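Local structure of LytB (Plasmodium falciparum, 4N7B) at residues His322-Met327 with Glu405-Gly410; Ile336-Lys341 with Ala391-Lys396; Gly348-Ala353 with Thr357-Asn362. The protein reduces (E)-4-hydroxy-3-methylbut-2-enyl diphosphate to isopentenyl and dimethylallyl diphosphate with an iron-sulfur cluster, the last step of the MEP route to isoprenoid precursors. All coordinates share one frame; numbering follows the deposited sequence.

Interaction 1: His322-Met327 with Glu405-Gly410; sequences HVYVQM and ETIPSG. With NA (sodium ion), chain F.
Tyr324 lays one face of its ring over the side chain of Ile407, and this pair makes nearly all of the contact. Helix 316-329, which carries Tyr324, packs here on the turn that follows the edge of a parallel sheet, in one of the alpha/beta units of the IspH fold. Ile407 comes just after a short, weakly bonded edge strand about Glu405-Thr406. The interaction is a CH-pi contact. Ile407 CG1 lies 3.7 Å from the centroid of the Tyr324 ring and 15° off the ring normal. It is offset from the centre toward the CG side, so that its shortest approach is 3.5 Å to Tyr324 CG. The other branches of Ile407 spread over the same ring. Its CD1 is 3.7 Å from Tyr324 CD2, and its CG2 is 4.0 Å from Tyr324 CZ. Ile407 CG1 stands anti to the carbonyl carbon (chi1 -57°), which carries CG1 and CD1 to the ring while CG2 reaches its hydroxyl half. Phe378 of strand 377-381 touches both Tyr324 and Ile407 and ties the pair to the sheet. Beyond Ile407 the chain folds into a type I turn, closed by a bond from Gly410 N to Ile407 O. Lys320, one helical turn before Tyr324, grips this turn through Ser409 OG and Gly410 O. The side chain of Ile407 is about 11 Å from the iron-sulfur cluster. At the far edge of the ring, in its plane, a sodium ion is bound by Tyr324 OH at 3.0 Å.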
# COMPACT_ATOMS: atom_id res chain seq x y z
N HIS A 322 -8.42 4.02 10.40
CA HIS A 322 -9.12 3.24 11.44
C HIS A 322 -9.62 4.15 12.54
O HIS A 322 -10.74 4.00 13.04
CB HIS A 322 -8.18 2.20 12.04
CG HIS A 322 -7.97 0.99 11.17
ND1 HIS A 322 -8.10 -0.30 11.64
CD2 HIS A 322 -7.65 0.89 9.86
CE1 HIS A 322 -7.86 -1.15 10.65
NE2 HIS A 322 -7.59 -0.45 9.56
N VAL A 323 -8.78 5.11 12.90
CA VAL A 323 -9.02 5.96 14.04
C VAL A 323 -10.14 6.97 13.76
O VAL A 323 -11.05 7.14 14.57
CB VAL A 323 -7.70 6.68 14.42
CG1 VAL A 323 -7.98 8.00 15.08
CG2 VAL A 323 -6.87 5.78 15.31
N TYR A 324 -10.09 7.63 12.61
CA TYR A 324 -11.17 8.55 12.24
C TYR A 324 -12.52 7.82 12.19
O TYR A 324 -13.54 8.37 12.58
CB TYR A 324 -10.89 9.21 10.90
CG TYR A 324 -10.10 10.50 11.05
CD1 TYR A 324 -10.74 11.70 11.33
CD2 TYR A 324 -8.72 10.48 10.97
CE1 TYR A 324 -10.01 12.88 11.49
CE2 TYR A 324 -7.99 11.64 11.13
CZ TYR A 324 -8.62 12.83 11.38
OH TYR A 324 -7.85 13.96 11.53
N VAL A 325 -12.51 6.58 11.71
CA VAL A 325 -13.74 5.82 11.58
C VAL A 325 -14.38 5.59 12.95
O VAL A 325 -15.59 5.81 13.14
CB VAL A 325 -13.47 4.48 10.88
CG1 VAL A 325 -14.62 3.52 11.13
CG2 VAL A 325 -13.25 4.69 9.38
N GLN A 326 -13.59 5.13 13.91
CA GLN A 326 -14.09 4.90 15.26
C GLN A 326 -14.57 6.20 15.87
O GLN A 326 -15.61 6.25 16.53
CB GLN A 326 -12.98 4.33 16.14
CG GLN A 326 -12.73 2.84 15.94
CD GLN A 326 -11.47 2.35 16.68
OE1 GLN A 326 -10.37 2.41 16.13
NE2 GLN A 326 -11.64 1.89 17.92
N MET A 327 -13.81 7.27 15.65
CA MET A 327 -14.11 8.56 16.29
C MET A 327 -15.42 9.15 15.78
O MET A 327 -16.22 9.71 16.54
CB MET A 327 -12.99 9.55 16.03
CG MET A 327 -13.27 10.95 16.54
SD MET A 327 -11.88 12.05 16.19
CE MET A 327 -11.59 11.83 14.46
N GLU A 405 -18.62 14.91 5.16
CA GLU A 405 -17.36 15.37 5.72
C GLU A 405 -16.28 14.31 5.54
O GLU A 405 -16.57 13.16 5.24
CB GLU A 405 -17.55 15.70 7.20
CG GLU A 405 -18.53 16.84 7.44
CD GLU A 405 -18.98 16.98 8.91
OE1 GLU A 405 -18.20 16.65 9.82
OE2 GLU A 405 -20.12 17.44 9.15
N THR A 406 -15.02 14.69 5.73
CA THR A 406 -13.94 13.72 5.64
C THR A 406 -12.72 14.21 6.41
O THR A 406 -12.72 15.29 6.99
CB THR A 406 -13.55 13.47 4.17
OG1 THR A 406 -12.54 12.44 4.09
CG2 THR A 406 -13.02 14.76 3.52
N ILE A 407 -11.68 13.39 6.41
CA ILE A 407 -10.38 13.78 6.93
C ILE A 407 -9.80 14.94 6.11
O ILE A 407 -9.65 14.82 4.88
CB ILE A 407 -9.40 12.61 6.86
CG1 ILE A 407 -9.94 11.40 7.62
CG2 ILE A 407 -8.04 13.03 7.39
CD1 ILE A 407 -9.14 10.14 7.32
N PRO A 408 -9.47 16.07 6.76
CA PRO A 408 -8.96 17.25 6.05
C PRO A 408 -7.73 16.95 5.20
O PRO A 408 -7.67 17.37 4.05
CB PRO A 408 -8.61 18.21 7.19
CG PRO A 408 -9.55 17.83 8.30
CD PRO A 408 -9.67 16.33 8.20
N SER A 409 -6.78 16.20 5.75
CA SER A 409 -5.59 15.83 4.98
C SER A 409 -5.88 14.71 3.97
O SER A 409 -5.03 14.39 3.13
CB SER A 409 -4.45 15.45 5.92
OG SER A 409 -4.88 14.55 6.92
N GLY A 410 -7.08 14.12 4.01
CA GLY A 410 -7.39 13.01 3.12
C GLY A 410 -6.90 11.66 3.64
O GLY A 410 -6.17 11.61 4.64
NA NA F . -5.00 13.97 10.68

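Interaction 2: Ile336-Lys341 with Ala391-Lys396; sequences ILIGYK and ALIVQK
Ile338 has the most surface buried here, and it meets Ile393 and Val394 on helix 387-400. This is the helix-on-sheet packing of a parallel alpha/beta unit. Ile338 ends the inner strand 334-338, and the helix packs on that face of the sheet. The interface is wholly apolar, and no hydrogen bond crosses it. Ile338 points toward the helix and uses both of its branches. Its CG1 is anti to the carbonyl carbon (chi1 -51°) and its chain is extended beyond (chi2 180°). This sends CD1 out to the helix, while CG2 forms a second, shorter arm. Ile393 points back toward the strand. The two isoleucines run antiparallel to each other, side by side, with CG2 of each against both methyls of the other. Ile338 CG2 lies 3.9 Å from Ile393 CD1 and 4.0 Å from Ile393 CG2. The longer arm also reaches Ile393, with 3.9 Å between Ile338 CD1 and Ile393 CG2. All these distances are ordinary van der Waals separations, and nothing in them suggests strain. Val360 of the edge strand touches both isoleucines and continues the apolar layer on one side. Tyr379 of strand 377-381 touches Val394. Thr381 and Leu385 add to the surroundings of Ile338. The side chain of Ile338 is about 10 Å from that of Glu345, the probable proton donor by similarity. Val394 buries less surface and meets Ile338 at about a right angle, with its CG2 3.8 Å from Ile338 CD1.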
# COMPACT_ATOMS: atom_id res chain seq x y z
N ILE A 336 -18.85 6.29 5.00
CA ILE A 336 -18.70 5.74 3.65
C ILE A 336 -17.24 5.46 3.40
O ILE A 336 -16.41 6.34 3.50
CB ILE A 336 -19.22 6.69 2.57
CG1 ILE A 336 -20.73 6.57 2.41
CG2 ILE A 336 -18.67 6.27 1.23
CD1 ILE A 336 -21.51 7.07 3.55
N LEU A 337 -16.93 4.21 3.08
CA LEU A 337 -15.55 3.78 2.89
C LEU A 337 -15.33 3.48 1.41
O LEU A 337 -15.82 2.48 0.91
CB LEU A 337 -15.30 2.51 3.70
CG LEU A 337 -13.96 1.79 3.48
CD1 LEU A 337 -12.81 2.77 3.50
CD2 LEU A 337 -13.77 0.75 4.56
N ILE A 338 -14.61 4.37 0.72
CA ILE A 338 -14.32 4.15 -0.70
C ILE A 338 -13.09 3.25 -0.85
O ILE A 338 -12.00 3.60 -0.41
CB ILE A 338 -14.01 5.48 -1.40
CG1 ILE A 338 -15.11 6.50 -1.10
CG2 ILE A 338 -13.87 5.27 -2.88
CD1 ILE A 338 -14.90 7.85 -1.74
N GLY A 339 -13.25 2.08 -1.43
CA GLY A 339 -12.13 1.19 -1.58
C GLY A 339 -12.65 -0.12 -2.11
O GLY A 339 -13.85 -0.23 -2.34
N TYR A 340 -11.77 -1.10 -2.30
CA TYR A 340 -12.18 -2.38 -2.89
C TYR A 340 -12.53 -3.41 -1.82
O TYR A 340 -11.71 -3.71 -0.95
CB TYR A 340 -11.07 -2.88 -3.80
CG TYR A 340 -10.82 -1.94 -4.95
CD1 TYR A 340 -11.70 -1.89 -6.03
CD2 TYR A 340 -9.74 -1.06 -4.95
CE1 TYR A 340 -11.51 -1.03 -7.09
CE2 TYR A 340 -9.53 -0.18 -6.01
CZ TYR A 340 -10.42 -0.18 -7.08
OH TYR A 340 -10.23 0.68 -8.15
N LYS A 341 -13.75 -3.93 -1.90
CA LYS A 341 -14.35 -4.78 -0.86
C LYS A 341 -13.48 -5.93 -0.36
O LYS A 341 -13.54 -6.30 0.82
CB LYS A 341 -15.66 -5.38 -1.38
CG LYS A 341 -16.80 -4.40 -1.51
CD LYS A 341 -18.12 -5.13 -1.87
CE LYS A 341 -19.23 -4.14 -2.32
NZ LYS A 341 -19.57 -3.07 -1.31
N ALA A 391 -11.08 10.73 -6.95
CA ALA A 391 -11.70 12.04 -7.16
C ALA A 391 -13.05 11.90 -7.87
O ALA A 391 -14.00 12.65 -7.59
CB ALA A 391 -10.78 12.94 -7.96
N LEU A 392 -13.13 10.94 -8.79
CA LEU A 392 -14.37 10.68 -9.55
C LEU A 392 -15.49 10.29 -8.60
O LEU A 392 -16.57 10.88 -8.60
CB LEU A 392 -14.12 9.51 -10.49
CG LEU A 392 -14.39 9.61 -11.97
CD1 LEU A 392 -15.85 9.27 -12.18
CD2 LEU A 392 -14.04 11.00 -12.52
N ILE A 393 -15.21 9.28 -7.79
CA ILE A 393 -16.20 8.77 -6.85
C ILE A 393 -16.58 9.84 -5.83
O ILE A 393 -17.75 10.04 -5.55
CB ILE A 393 -15.67 7.50 -6.17
CG1 ILE A 393 -15.45 6.41 -7.22
CG2 ILE A 393 -16.65 6.99 -5.12
CD1 ILE A 393 -14.69 5.20 -6.69
N VAL A 394 -15.59 10.57 -5.33
CA VAL A 394 -15.83 11.60 -4.32
C VAL A 394 -16.75 12.68 -4.87
O VAL A 394 -17.66 13.16 -4.18
CB VAL A 394 -14.51 12.22 -3.84
CG1 VAL A 394 -14.74 13.55 -3.12
CG2 VAL A 394 -13.79 11.25 -2.95
N GLN A 395 -16.51 13.08 -6.11
CA GLN A 395 -17.31 14.10 -6.75
C GLN A 395 -18.78 13.67 -6.82
O GLN A 395 -19.68 14.49 -6.60
CB GLN A 395 -16.80 14.32 -8.17
CG GLN A 395 -17.61 15.31 -8.97
CD GLN A 395 -16.98 15.56 -10.33
OE1 GLN A 395 -17.31 14.89 -11.32
NE2 GLN A 395 -16.04 16.50 -10.38
N LYS A 396 -19.01 12.41 -7.13
CA LYS A 396 -20.36 11.87 -7.22
C LYS A 396 -20.96 11.80 -5.82
O LYS A 396 -22.11 12.17 -5.61
CB LYS A 396 -20.34 10.48 -7.86
CG LYS A 396 -21.70 10.04 -8.36
CD LYS A 396 -21.61 8.72 -9.08
CE LYS A 396 -23.00 8.21 -9.41
NZ LYS A 396 -23.82 9.23 -10.11

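Interaction 3: Gly348-Ala353 with Thr357-Asn362; sequences GTYNEA and THIVEN
The backbone leaves helix 344-350 through a type I turn, Tyr350 to Ala353, and comes back as the edge strand 357-360, with the CA atoms of Ala353 and Thr357 6.0 Å apart. This is the second half of the beta-alpha-beta unit formed by strand 334-338, helix 344-350 and strand 357-360. Thr357 points toward the helix end and donates its hydroxyl to a backbone carbonyl, with 2.8 Å between Thr357 OG1 and Ala353 O. The C=O···OG1 angle is 125°, and the donor stands 49° out of the carbonyl plane. The bond gives the hydroxyl of buried Thr357 a partner and fastens the turn to the start of the strand. Tyr350 has CG anti to the backbone N (chi1 177°), which swings its ring out alongside the strand. There the ring meets Ile359 obliquely, and the isoleucine chain runs roughly perpendicular to the tyrosine. Tyr350 CD1 is 3.6 Å from both CG1 and CD1 of Ile359. The methyl of Thr357 fills in beside the same part of the ring, with its CG2 3.7 Å from Tyr350 CD1. Farther along the ring, Tyr350 CE1 approaches Thr357 O at 3.5 Å.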
# COMPACT_ATOMS: atom_id res chain seq x y z
N GLY A 348 -10.20 -4.53 7.13
CA GLY A 348 -9.76 -4.17 8.47
C GLY A 348 -10.36 -2.85 8.94
O GLY A 348 -10.80 -2.74 10.08
N THR A 349 -10.37 -1.85 8.07
CA THR A 349 -10.95 -0.55 8.39
C THR A 349 -12.47 -0.66 8.60
O THR A 349 -13.03 -0.09 9.53
CB THR A 349 -10.70 0.45 7.26
OG1 THR A 349 -9.29 0.72 7.17
CG2 THR A 349 -11.46 1.74 7.51
N TYR A 350 -13.12 -1.38 7.70
CA TYR A 350 -14.56 -1.60 7.78
C TYR A 350 -14.93 -2.12 9.16
O TYR A 350 -15.87 -1.65 9.79
CB TYR A 350 -15.00 -2.60 6.70
CG TYR A 350 -16.49 -2.96 6.74
CD1 TYR A 350 -17.44 -2.17 6.11
CD2 TYR A 350 -16.93 -4.07 7.43
CE1 TYR A 350 -18.80 -2.48 6.17
CE2 TYR A 350 -18.29 -4.40 7.49
CZ TYR A 350 -19.21 -3.61 6.85
OH TYR A 350 -20.55 -3.94 6.90
N ASN A 351 -14.17 -3.09 9.67
CA ASN A 351 -14.57 -3.77 10.89
C ASN A 351 -14.37 -2.95 12.15
O ASN A 351 -14.64 -3.44 13.25
CB ASN A 351 -13.89 -5.13 10.98
CG ASN A 351 -14.62 -6.19 10.19
OD1 ASN A 351 -15.85 -6.20 10.15
ND2 ASN A 351 -13.89 -7.08 9.54
N GLU A 352 -13.91 -1.71 12.01
CA GLU A 352 -13.82 -0.83 13.17
C GLU A 352 -15.20 -0.26 13.51
O GLU A 352 -15.45 0.09 14.65
CB GLU A 352 -12.83 0.30 12.91
CG GLU A 352 -11.38 -0.14 12.74
CD GLU A 352 -10.69 -0.48 14.07
OE1 GLU A 352 -11.32 -0.33 15.13
OE2 GLU A 352 -9.51 -0.89 14.04
N ALA A 353 -16.08 -0.18 12.52
CA ALA A 353 -17.46 0.26 12.75
C ALA A 353 -18.40 -0.40 11.74
O ALA A 353 -19.07 0.29 10.97
CB ALA A 353 -17.55 1.78 12.66
N THR A 357 -20.93 1.36 8.71
CA THR A 357 -20.07 1.66 7.57
C THR A 357 -20.63 1.07 6.27
O THR A 357 -21.30 0.02 6.28
CB THR A 357 -18.62 1.16 7.79
OG1 THR A 357 -18.05 1.82 8.92
CG2 THR A 357 -17.77 1.46 6.56
N HIS A 358 -20.39 1.76 5.17
CA HIS A 358 -20.85 1.33 3.85
C HIS A 358 -19.74 1.45 2.85
O HIS A 358 -19.23 2.53 2.59
CB HIS A 358 -22.02 2.21 3.43
CG HIS A 358 -23.05 2.38 4.49
ND1 HIS A 358 -24.29 1.78 4.43
CD2 HIS A 358 -23.02 3.05 5.67
CE1 HIS A 358 -24.98 2.09 5.51
NE2 HIS A 358 -24.23 2.86 6.28
N ILE A 359 -19.34 0.33 2.27
CA ILE A 359 -18.24 0.36 1.33
C ILE A 359 -18.71 0.73 -0.07
O ILE A 359 -19.66 0.15 -0.56
CB ILE A 359 -17.55 -1.00 1.25
CG1 ILE A 359 -16.98 -1.36 2.62
CG2 ILE A 359 -16.43 -0.96 0.20
CD1 ILE A 359 -16.38 -2.74 2.70
N VAL A 360 -18.03 1.67 -0.71
CA VAL A 360 -18.29 1.88 -2.13
C VAL A 360 -17.03 1.62 -2.95
O VAL A 360 -15.97 2.17 -2.67
CB VAL A 360 -18.90 3.28 -2.44
CG1 VAL A 360 -19.79 3.73 -1.29
CG2 VAL A 360 -17.85 4.30 -2.71
N GLU A 361 -17.14 0.74 -3.95
CA GLU A 361 -16.00 0.52 -4.85
C GLU A 361 -16.21 1.17 -6.21
O GLU A 361 -15.28 1.20 -7.02
CB GLU A 361 -15.66 -0.96 -5.00
CG GLU A 361 -16.75 -1.92 -4.70
CD GLU A 361 -16.32 -3.37 -4.95
OE1 GLU A 361 -15.12 -3.68 -4.80
OE2 GLU A 361 -17.20 -4.20 -5.31
N ASN A 362 -17.40 1.70 -6.45
CA ASN A 362 -17.71 2.29 -7.75
C ASN A 362 -18.88 3.24 -7.65
O ASN A 362 -19.48 3.38 -6.58
CB ASN A 362 -18.04 1.20 -8.76
CG ASN A 362 -19.20 0.30 -8.31
OD1 ASN A 362 -20.25 0.79 -7.88
ND2 ASN A 362 -19.00 -1.01 -8.39

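Overall arrangement
All three contacts reach one parallel sheet, ordered 357-360, 334-338, 377-381, 405-406. Along the chain they are nested: interaction 3 lies inside the loop closed by interaction 2, which lies inside that closed by interaction 1. Their centres are about 11 to 14 Å apart. Interactions 2 and 3 join through neighbouring strands, where Leu337 pairs with His358 and Val360. Interactions 1 and 3 meet where helix 316-329 packs on helix 344-350 and the turn after it; His322 ND1 hydrogen-bonds Glu352 OE2. Interactions 1 and 2 do not touch, with nearest atoms about 6 Å apart. All three hold helices or turns against this sheet in one alpha/beta unit, whose Glu345 and Thr383 probably serve the substrate site.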